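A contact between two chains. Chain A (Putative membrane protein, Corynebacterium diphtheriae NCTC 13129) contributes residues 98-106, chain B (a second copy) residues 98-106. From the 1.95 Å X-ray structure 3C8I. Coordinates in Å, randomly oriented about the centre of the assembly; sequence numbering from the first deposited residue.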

# COMPACT_ATOMS: atom_id res chain seq x y z
N TRP A 98 -0.49 -10.30 -3.71
CA TRP A 98 -1.20 -11.17 -2.79
C TRP A 98 -1.36 -10.58 -1.40
O TRP A 98 -2.38 -10.86 -0.74
CB TRP A 98 -0.56 -12.56 -2.69
CG TRP A 98 -0.82 -13.46 -3.86
CD1 TRP A 98 -1.53 -13.19 -4.99
CD2 TRP A 98 -0.34 -14.79 -4.00
NE1 TRP A 98 -1.54 -14.29 -5.81
CE2 TRP A 98 -0.80 -15.28 -5.23
CE3 TRP A 98 0.45 -15.61 -3.20
CZ2 TRP A 98 -0.52 -16.58 -5.69
CZ3 TRP A 98 0.73 -16.90 -3.65
CH2 TRP A 98 0.24 -17.36 -4.90
N ALA A 99 -0.40 -9.78 -0.94
CA ALA A 99 -0.52 -9.09 0.33
C ALA A 99 -1.32 -7.80 0.18
O ALA A 99 -2.23 -7.55 0.96
CB ALA A 99 0.86 -8.80 0.93
N THR A 100 -0.97 -7.00 -0.82
CA THR A 100 -1.72 -5.79 -1.20
C THR A 100 -1.44 -5.39 -2.64
O THR A 100 -0.27 -5.38 -3.05
CB THR A 100 -1.42 -4.57 -0.29
OG1 THR A 100 -2.06 -3.41 -0.86
CG2 THR A 100 0.03 -4.30 -0.14
N PRO A 101 -2.51 -5.09 -3.40
CA PRO A 101 -2.31 -4.58 -4.77
C PRO A 101 -2.16 -3.05 -4.87
O PRO A 101 -2.16 -2.53 -5.97
CB PRO A 101 -3.60 -5.02 -5.47
CG PRO A 101 -4.62 -4.89 -4.42
CD PRO A 101 -3.94 -5.29 -3.12
N ASP A 102 -2.00 -2.37 -3.74
CA ASP A 102 -1.81 -0.93 -3.72
C ASP A 102 -0.79 -0.50 -4.77
O ASP A 102 0.34 -1.01 -4.82
CB ASP A 102 -1.33 -0.45 -2.35
CG ASP A 102 -1.08 1.06 -2.33
OD1 ASP A 102 -2.06 1.81 -2.18
OD2 ASP A 102 0.09 1.48 -2.51
N SER A 103 -1.18 0.43 -5.62
CA SER A 103 -0.34 0.81 -6.76
C SER A 103 1.01 1.45 -6.34
O SER A 103 2.04 1.20 -6.99
CB SER A 103 -1.12 1.69 -7.71
OG SER A 103 -1.14 2.99 -7.19
N SER A 104 1.03 2.21 -5.24
CA SER A 104 2.29 2.79 -4.75
C SER A 104 3.25 1.66 -4.35
O SER A 104 4.44 1.71 -4.65
CB SER A 104 2.10 3.72 -3.54
OG SER A 104 1.53 4.95 -3.89
N VAL A 105 2.70 0.65 -3.68
CA VAL A 105 3.48 -0.50 -3.20
C VAL A 105 4.07 -1.28 -4.36
O VAL A 105 5.25 -1.55 -4.38
CB VAL A 105 2.64 -1.43 -2.31
CG1 VAL A 105 3.32 -2.76 -2.06
CG2 VAL A 105 2.30 -0.71 -0.96
N ILE A 106 3.23 -1.63 -5.33
CA ILE A 106 3.66 -2.48 -6.43
C ILE A 106 4.64 -1.69 -7.34
O ILE A 106 5.66 -2.23 -7.78
CB ILE A 106 2.42 -3.00 -7.26
CG1 ILE A 106 1.45 -3.84 -6.39
CG2 ILE A 106 2.88 -3.76 -8.54
CD1 ILE A 106 2.04 -5.08 -5.79
N TRP B 98 -1.52 10.36 3.22
CA TRP B 98 -1.67 11.27 2.09
C TRP B 98 -1.22 10.66 0.77
O TRP B 98 -1.79 11.00 -0.27
CB TRP B 98 -0.98 12.61 2.31
CG TRP B 98 -1.69 13.54 3.25
CD1 TRP B 98 -2.85 13.33 3.92
CD2 TRP B 98 -1.25 14.84 3.61
NE1 TRP B 98 -3.17 14.44 4.66
CE2 TRP B 98 -2.20 15.38 4.50
CE3 TRP B 98 -0.13 15.60 3.28
CZ2 TRP B 98 -2.07 16.66 5.05
CZ3 TRP B 98 -0.02 16.88 3.83
CH2 TRP B 98 -0.99 17.39 4.71
N ALA B 99 -0.19 9.80 0.80
CA ALA B 99 0.24 9.10 -0.40
C ALA B 99 -0.62 7.87 -0.65
O ALA B 99 -1.08 7.66 -1.77
CB ALA B 99 1.72 8.72 -0.30
N THR B 100 -0.81 7.05 0.39
CA THR B 100 -1.72 5.90 0.36
C THR B 100 -2.17 5.51 1.75
O THR B 100 -1.32 5.43 2.66
CB THR B 100 -1.12 4.65 -0.33
OG1 THR B 100 -2.01 3.54 -0.14
CG2 THR B 100 0.22 4.30 0.21
N PRO B 101 -3.48 5.28 1.94
CA PRO B 101 -3.97 4.78 3.24
C PRO B 101 -3.97 3.25 3.38
O PRO B 101 -4.51 2.75 4.35
CB PRO B 101 -5.40 5.31 3.27
CG PRO B 101 -5.83 5.23 1.87
CD PRO B 101 -4.61 5.56 1.03
N ASP B 102 -3.35 2.54 2.44
CA ASP B 102 -3.26 1.09 2.49
C ASP B 102 -2.86 0.62 3.88
O ASP B 102 -1.86 1.05 4.45
CB ASP B 102 -2.23 0.56 1.48
CG ASP B 102 -2.09 -0.96 1.56
OD1 ASP B 102 -2.94 -1.65 0.96
OD2 ASP B 102 -1.17 -1.45 2.25
N SER B 103 -3.66 -0.28 4.44
CA SER B 103 -3.46 -0.69 5.83
C SER B 103 -2.11 -1.41 6.07
O SER B 103 -1.47 -1.21 7.12
CB SER B 103 -4.64 -1.51 6.31
OG SER B 103 -4.50 -2.81 5.81
N SER B 104 -1.63 -2.19 5.10
CA SER B 104 -0.32 -2.85 5.23
C SER B 104 0.78 -1.79 5.33
O SER B 104 1.69 -1.91 6.14
CB SER B 104 0.00 -3.79 4.05
OG SER B 104 -0.73 -4.97 4.09
N VAL B 105 0.66 -0.76 4.50
CA VAL B 105 1.65 0.34 4.45
C VAL B 105 1.68 1.10 5.76
O VAL B 105 2.73 1.30 6.33
CB VAL B 105 1.36 1.30 3.28
CG1 VAL B 105 2.16 2.59 3.39
CG2 VAL B 105 1.64 0.59 1.92
N ILE B 106 0.51 1.51 6.24
CA ILE B 106 0.43 2.35 7.43
C ILE B 106 0.84 1.52 8.67
O ILE B 106 1.57 2.00 9.54
CB ILE B 106 -1.01 2.96 7.60
CG1 ILE B 106 -1.42 3.84 6.40
CG2 ILE B 106 -1.15 3.71 8.97
CD1 ILE B 106 -0.55 5.03 6.15

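V105 meets its own symmetry mate across the two-fold axis. V105(A) CG2 and V105(B) CG2 are 3.2 Å apart, a notably tight distance for two methyl groups and the shortest apolar approach in the contact.

The carboxylate of D102 works in two directions at once: one oxygen caps the helix of its own chain, while the other accepts a hydrogen bond from the partner copy. In chain A, D102(A) sits at the N-cap position, and its OD2 accepts from V105(A) N at 3.0 Å, satisfying a backbone amide that has no carbonyl partner in the first turn of the helix. Its OD1 faces across the interface and receives the hydroxyl of T100(B), with OG1 of T100(B) 2.7 Å from OD1 of D102(A). The exact two-fold axis repeats the arrangement, so that T100(A) OG1 donates to D102(B) OD1, also at 2.7 Å, and D102(B) OD2 caps its own helix through V105(B) N.

Each threonine hydroxyl is likewise used twice. While OG1 of T100(A) gives its proton to the partner carboxylate, it accepts from the backbone of its own chain, D102(A) N to T100(A) OG1 being 3.1 Å with a nearly straight N-H...acceptor angle of 165°. The t rotamer of T100 (chi1 172°) places the hydroxyl for both bonds. With D102 also in t (chi1 178°), the cap and the intermolecular bond form a connected network: the amide of D102 holds the threonine hydroxyl of its own chain, that hydroxyl reaches the opposing aspartate, and this aspartate in turn caps the opposing helix. The carboxylate that caps the helix is thus the same one that bonds to the other chain.

The two aspartates lie near the axis, their CA atoms 6.7 Å apart, yet the closest approach between them is from D102(A) CB to D102(B) OD1, 3.9 Å. Each OD1 has a hydroxyl proton directed at it from the other chain.

Looser packing extends outward from the centre, where the methyl CG2 of T100(A) rests 4.2 Å from CB of S104(B). The methyl CG2 of T100(A) also lies close to the partner aspartate, 3.9 Å from D102(B) OD2.

P101 and S103, flanking D102 in sequence, direct their CA-to-CB bonds away from the partner and lose no surface to it. The two stretches together bury 284 Å², a compact patch in which T100 and D102 account for more than half of the covered area.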